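Local coordinates for ricin B lectin (PDB 3VSF), which probably hydrolyses beta-1,3-linked galactans from the chain end, joining a glycoside hydrolase family 43 catalytic domain to a galactose-binding beta-trefoil module, at residues E355-Y363 with S397-V405. Sequence-based numbering, arbitrary orientation.
Sequences EYIPDTTRY and SQQWYLVDV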
ATOM      1  N   GLU A 355      -8.601   7.854  -5.675  1.00 71.60           N
ATOM      2  CA  GLU A 355      -7.706   8.309  -6.729  1.00 73.41           C
ATOM      3  C   GLU A 355      -7.954   9.776  -7.062  1.00 73.86           C
ATOM      4  O   GLU A 355      -9.084  10.256  -6.983  1.00 74.17           O
ATOM      5  CB  GLU A 355      -7.893   7.454  -7.985  1.00 69.89           C
ATOM      6  CG  GLU A 355      -6.983   7.834  -9.143  1.00 70.54           C
ATOM      7  CD  GLU A 355      -7.254   7.017 -10.391  1.00 70.24           C
ATOM      8  OE1 GLU A 355      -6.404   7.028 -11.307  1.00 67.30           O
ATOM      9  OE2 GLU A 355      -8.318   6.365 -10.459  1.00 68.64           O
ATOM     10  N   TYR A 356      -6.891  10.484  -7.429  1.00 72.62           N
ATOM     11  CA  TYR A 356      -7.019  11.864  -7.874  1.00 71.45           C
ATOM     12  C   TYR A 356      -6.986  11.943  -9.394  1.00 75.61           C
ATOM     13  O   TYR A 356      -5.972  11.634 -10.019  1.00 76.32           O
ATOM     14  CB  TYR A 356      -5.912  12.738  -7.281  1.00 73.25           C
ATOM     15  CG  TYR A 356      -5.834  14.113  -7.906  1.00 72.52           C
ATOM     16  CD1 TYR A 356      -6.802  15.075  -7.641  1.00 73.00           C
ATOM     17  CD2 TYR A 356      -4.794  14.450  -8.763  1.00 70.43           C
ATOM     18  CE1 TYR A 356      -6.735  16.333  -8.212  1.00 69.64           C
ATOM     19  CE2 TYR A 356      -4.719  15.707  -9.339  1.00 72.34           C
ATOM     20  CZ  TYR A 356      -5.693  16.644  -9.059  1.00 72.50           C
ATOM     21  OH  TYR A 356      -5.623  17.895  -9.629  1.00 70.63           O
ATOM     22  N   ILE A 357      -8.104  12.356  -9.983  1.00 75.62           N
ATOM     23  CA  ILE A 357      -8.194  12.500 -11.430  1.00 73.05           C
ATOM     24  C   ILE A 357      -7.913  13.940 -11.842  1.00 75.42           C
ATOM     25  O   ILE A 357      -8.718  14.834 -11.577  1.00 76.57           O
ATOM     26  CB  ILE A 357      -9.580  12.083 -11.965  1.00 73.59           C
ATOM     27  CG1 ILE A 357      -9.880  10.621 -11.623  1.00 71.55           C
ATOM     28  CG2 ILE A 357      -9.655  12.299 -13.467  1.00 75.13           C
ATOM     29  CD1 ILE A 357     -10.388  10.405 -10.211  1.00 74.93           C
ATOM     30  N   PRO A 358      -6.761  14.170 -12.489  1.00 74.13           N
ATOM     31  CA  PRO A 358      -6.367  15.497 -12.971  1.00 74.56           C
ATOM     32  C   PRO A 358      -7.428  16.121 -13.875  1.00 79.96           C
ATOM     33  O   PRO A 358      -7.738  17.303 -13.728  1.00 84.31           O
ATOM     34  CB  PRO A 358      -5.097  15.209 -13.775  1.00 74.26           C
ATOM     35  CG  PRO A 358      -4.533  13.984 -13.146  1.00 72.19           C
ATOM     36  CD  PRO A 358      -5.721  13.158 -12.746  1.00 72.89           C
ATOM     37  N   ASP A 359      -7.973  15.332 -14.795  1.00 80.27           N
ATOM     38  CA  ASP A 359      -8.980  15.826 -15.730  1.00 77.56           C
ATOM     39  C   ASP A 359     -10.324  15.139 -15.488  1.00 77.93           C
ATOM     40  O   ASP A 359     -10.543  14.012 -15.927  1.00 80.85           O
ATOM     41  CB  ASP A 359      -8.520  15.599 -17.171  1.00 78.51           C
ATOM     42  CG  ASP A 359      -9.300  16.428 -18.172  1.00 82.11           C
ATOM     43  OD1 ASP A 359     -10.463  16.779 -17.877  1.00 78.70           O
ATOM     44  OD2 ASP A 359      -8.751  16.729 -19.252  1.00 78.34           O
ATOM     45  N   THR A 360     -11.222  15.833 -14.795  1.00 76.92           N
ATOM     46  CA  THR A 360     -12.503  15.258 -14.387  1.00 76.40           C
ATOM     47  C   THR A 360     -13.494  15.124 -15.547  1.00 79.18           C
ATOM     48  O   THR A 360     -14.608  14.632 -15.365  1.00 77.37           O
ATOM     49  CB  THR A 360     -13.150  16.090 -13.256  1.00 78.67           C
ATOM     50  OG1 THR A 360     -12.171  16.374 -12.249  1.00 81.57           O
ATOM     51  CG2 THR A 360     -14.315  15.336 -12.626  1.00 77.77           C
ATOM     52  N   THR A 361     -13.086  15.557 -16.737  1.00 78.16           N
ATOM     53  CA  THR A 361     -13.952  15.484 -17.910  1.00 76.25           C
ATOM     54  C   THR A 361     -14.489  14.070 -18.125  1.00 75.79           C
ATOM     55  O   THR A 361     -13.723  13.115 -18.251  1.00 76.36           O
ATOM     56  CB  THR A 361     -13.225  15.946 -19.188  1.00 77.29           C
ATOM     57  OG1 THR A 361     -12.803  17.306 -19.037  1.00 78.75           O
ATOM     58  CG2 THR A 361     -14.149  15.841 -20.391  1.00 77.14           C
ATOM     59  N   ARG A 362     -15.812  13.947 -18.163  1.00 72.54           N
ATOM     60  CA  ARG A 362     -16.465  12.657 -18.368  1.00 71.85           C
ATOM     61  C   ARG A 362     -16.677  12.381 -19.854  1.00 73.68           C
ATOM     62  O   ARG A 362     -16.891  13.305 -20.640  1.00 77.44           O
ATOM     63  CB  ARG A 362     -17.803  12.621 -17.629  1.00 73.66           C
ATOM     64  CG  ARG A 362     -17.682  12.627 -16.113  1.00 72.17           C
ATOM     65  CD  ARG A 362     -18.978  13.088 -15.467  1.00 77.90           C
ATOM     66  NE  ARG A 362     -19.288  12.347 -14.246  1.00 80.50           N
ATOM     67  CZ  ARG A 362     -18.836  12.666 -13.038  1.00 83.11           C
ATOM     68  NH1 ARG A 362     -18.040  13.715 -12.879  1.00 82.55           N
ATOM     69  NH2 ARG A 362     -19.177  11.932 -11.987  1.00 78.91           N
ATOM     70  N   TYR A 363     -16.620  11.110 -20.236  1.00 69.86           N
ATOM     71  CA  TYR A 363     -16.764  10.733 -21.639  1.00 67.39           C
ATOM     72  C   TYR A 363     -17.675   9.528 -21.847  1.00 71.08           C
ATOM     73  O   TYR A 363     -17.900   8.732 -20.936  1.00 68.60           O
ATOM     74  CB  TYR A 363     -15.397  10.432 -22.259  1.00 68.65           C
ATOM     75  CG  TYR A 363     -14.474  11.622 -22.370  1.00 72.49           C
ATOM     76  CD1 TYR A 363     -14.617  12.543 -23.399  1.00 73.12           C
ATOM     77  CD2 TYR A 363     -13.446  11.815 -21.457  1.00 71.59           C
ATOM     78  CE1 TYR A 363     -13.769  13.629 -23.509  1.00 75.32           C
ATOM     79  CE2 TYR A 363     -12.593  12.897 -21.559  1.00 74.33           C
ATOM     80  CZ  TYR A 363     -12.759  13.801 -22.587  1.00 75.74           C
ATOM     81  OH  TYR A 363     -11.913  14.881 -22.692  1.00 76.09           O
ATOM     82  N   SER A 397     -22.348   4.054 -15.257  1.00 71.17           N
ATOM     83  CA  SER A 397     -21.498   2.977 -15.753  1.00 67.82           C
ATOM     84  C   SER A 397     -20.975   3.249 -17.160  1.00 66.20           C
ATOM     85  O   SER A 397     -20.003   2.636 -17.599  1.00 65.70           O
ATOM     86  CB  SER A 397     -22.255   1.649 -15.727  1.00 64.07           C
ATOM     87  OG  SER A 397     -22.745   1.366 -14.429  1.00 75.83           O
ATOM     88  N   GLN A 398     -21.623   4.170 -17.864  1.00 68.23           N
ATOM     89  CA  GLN A 398     -21.258   4.469 -19.243  1.00 67.14           C
ATOM     90  C   GLN A 398     -20.417   5.739 -19.353  1.00 69.62           C
ATOM     91  O   GLN A 398     -20.222   6.269 -20.447  1.00 70.59           O
ATOM     92  CB  GLN A 398     -22.512   4.588 -20.110  1.00 67.27           C
ATOM     93  CG  GLN A 398     -23.364   3.331 -20.132  1.00 69.12           C
ATOM     94  CD  GLN A 398     -24.613   3.487 -20.978  1.00 69.73           C
ATOM     95  OE1 GLN A 398     -24.997   4.600 -21.338  1.00 69.04           O
ATOM     96  NE2 GLN A 398     -25.252   2.369 -21.301  1.00 68.90           N
ATOM     97  N   GLN A 399     -19.921   6.218 -18.219  1.00 69.03           N
ATOM     98  CA  GLN A 399     -19.093   7.419 -18.196  1.00 69.78           C
ATOM     99  C   GLN A 399     -17.660   7.066 -17.807  1.00 66.46           C
ATOM    100  O   GLN A 399     -17.436   6.260 -16.904  1.00 67.46           O
ATOM    101  CB  GLN A 399     -19.681   8.452 -17.234  1.00 72.10           C
ATOM    102  CG  GLN A 399     -21.160   8.724 -17.467  1.00 71.74           C
ATOM    103  CD  GLN A 399     -21.715   9.789 -16.545  1.00 77.54           C
ATOM    104  OE1 GLN A 399     -21.014  10.725 -16.165  1.00 80.84           O
ATOM    105  NE2 GLN A 399     -22.984   9.649 -16.176  1.00 76.25           N
ATOM    106  N   TRP A 400     -16.692   7.670 -18.490  1.00 62.91           N
ATOM    107  CA  TRP A 400     -15.294   7.294 -18.309  1.00 63.75           C
ATOM    108  C   TRP A 400     -14.352   8.495 -18.234  1.00 67.05           C
ATOM    109  O   TRP A 400     -14.483   9.449 -19.002  1.00 68.05           O
ATOM    110  CB  TRP A 400     -14.852   6.365 -19.444  1.00 63.31           C
ATOM    111  CG  TRP A 400     -15.721   5.152 -19.600  1.00 64.81           C
ATOM    112  CD1 TRP A 400     -16.928   5.085 -20.235  1.00 63.19           C
ATOM    113  CD2 TRP A 400     -15.449   3.832 -19.116  1.00 65.81           C
ATOM    114  NE1 TRP A 400     -17.424   3.806 -20.173  1.00 63.17           N
ATOM    115  CE2 TRP A 400     -16.534   3.016 -19.492  1.00 64.41           C
ATOM    116  CE3 TRP A 400     -14.392   3.259 -18.401  1.00 59.78           C
ATOM    117  CZ2 TRP A 400     -16.595   1.660 -19.177  1.00 60.68           C
ATOM    118  CZ3 TRP A 400     -14.454   1.913 -18.090  1.00 59.81           C
ATOM    119  CH2 TRP A 400     -15.548   1.128 -18.477  1.00 58.36           C
ATOM    120  N   TYR A 401     -13.403   8.438 -17.303  1.00 65.12           N
ATOM    121  CA  TYR A 401     -12.349   9.442 -17.214  1.00 64.74           C
ATOM    122  C   TYR A 401     -11.190   9.048 -18.119  1.00 65.24           C
ATOM    123  O   TYR A 401     -11.062   7.888 -18.504  1.00 65.36           O
ATOM    124  CB  TYR A 401     -11.832   9.569 -15.781  1.00 65.80           C
ATOM    125  CG  TYR A 401     -12.853  10.033 -14.770  1.00 68.05           C
ATOM    126  CD1 TYR A 401     -13.332  11.335 -14.785  1.00 70.11           C
ATOM    127  CD2 TYR A 401     -13.317   9.174 -13.783  1.00 66.59           C
ATOM    128  CE1 TYR A 401     -14.260  11.763 -13.854  1.00 70.27           C
ATOM    129  CE2 TYR A 401     -14.243   9.594 -12.848  1.00 69.18           C
ATOM    130  CZ  TYR A 401     -14.711  10.889 -12.889  1.00 70.74           C
ATOM    131  OH  TYR A 401     -15.634  11.310 -11.961  1.00 70.19           O
ATOM    132  N   LEU A 402     -10.342  10.015 -18.449  1.00 65.74           N
ATOM    133  CA  LEU A 402      -9.137   9.738 -19.223  1.00 65.95           C
ATOM    134  C   LEU A 402      -7.902  10.312 -18.531  1.00 71.81           C
ATOM    135  O   LEU A 402      -7.686  11.524 -18.532  1.00 75.49           O
ATOM    136  CB  LEU A 402      -9.262  10.292 -20.642  1.00 61.82           C
ATOM    137  CG  LEU A 402     -10.312   9.640 -21.544  1.00 69.66           C
ATOM    138  CD1 LEU A 402     -10.301  10.285 -22.921  1.00 69.46           C
ATOM    139  CD2 LEU A 402     -10.081   8.139 -21.652  1.00 63.80           C
ATOM    140  N   VAL A 403      -7.094   9.431 -17.946  1.00 65.09           N
ATOM    141  CA  VAL A 403      -5.917   9.849 -17.195  1.00 65.77           C
ATOM    142  C   VAL A 403      -4.623   9.585 -17.960  1.00 68.45           C
ATOM    143  O   VAL A 403      -4.226   8.435 -18.144  1.00 67.65           O
ATOM    144  CB  VAL A 403      -5.842   9.134 -15.833  1.00 66.74           C
ATOM    145  CG1 VAL A 403      -4.620   9.601 -15.057  1.00 70.29           C
ATOM    146  CG2 VAL A 403      -7.114   9.377 -15.035  1.00 68.08           C
ATOM    147  N   ASP A 404      -3.968  10.656 -18.398  1.00 70.84           N
ATOM    148  CA  ASP A 404      -2.706  10.546 -19.122  1.00 71.93           C
ATOM    149  C   ASP A 404      -1.654   9.855 -18.254  1.00 70.90           C
ATOM    150  O   ASP A 404      -1.540  10.142 -17.063  1.00 72.63           O
ATOM    151  CB  ASP A 404      -2.221  11.935 -19.550  1.00 70.98           C
ATOM    152  CG  ASP A 404      -1.139  11.876 -20.612  1.00 78.12           C
ATOM    153  OD1 ASP A 404      -1.278  12.577 -21.638  1.00 81.37           O
ATOM    154  OD2 ASP A 404      -0.150  11.137 -20.423  1.00 78.36           O
ATOM    155  N   VAL A 405      -0.894   8.945 -18.852  1.00 68.40           N
ATOM    156  CA  VAL A 405       0.081   8.156 -18.103  1.00 69.71           C
ATOM    157  C   VAL A 405       1.445   8.096 -18.787  1.00 72.68           C
ATOM    158  O   VAL A 405       2.215   7.161 -18.571  1.00 72.73           O
ATOM    159  CB  VAL A 405      -0.419   6.717 -17.878  1.00 65.32           C
ATOM    160  CG1 VAL A 405      -1.693   6.723 -17.050  1.00 65.50           C
ATOM    161  CG2 VAL A 405      -0.645   6.019 -19.212  1.00 64.79           C
TER
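Tyr401 projects into a hollow curled around it by residues 357-362, a compact example of a loop without regular structure packing round an aromatic bump. Ile357 CG1 lies over one face of the ring, toward its rim, while CG2 comes within 4.0 Å of Tyr401 CD1, the two side chains crossing nearly at right angles. The carbonyl of Thr360 comes to the ring edge, with its O 3.3 Å from Tyr401 CE1, while the Thr360 methyl lies alongside. Further out, Tyr401 OH sits above one face of the Arg362 guanidinium, whose plane is turned 70° from the ring. Arg362, its chain bent at chi3, meets Gln399 OE1 at the guanidinium edge, through NE, in a weak hydrogen bond of 3.0 Å; Gln399 NE2 is held by the carbonyl of Ser395. Beside this hollow, Val403 rests more loosely, CG2 facing Ile357 CG2 and CG1 facing Pro358 CD. Asp359 OD1 accepts from Thr361 N, an Asx turn, and also from Thr361 OG1. At the far end Leu402 CD1 approaches the Tyr363 ring obliquely and off-centre, 4.1 Å from its centroid, in a CH-pi contact. There the backbones form one antiparallel hydrogen-bonded pair: Trp400 N donates to Tyr363 O at 2.9 Å, and a weaker bond returns from Tyr363 N to Trp400 O. This bridge joins the outermost strands of a six-strand order, 363-367 and 400-404, consistent with closure of the beta-trefoil barrel; strand 400-404 pairs on its other edge with strand 409-414, while Tyr363 and Leu402 both pack on Leu496 of strand 494-498.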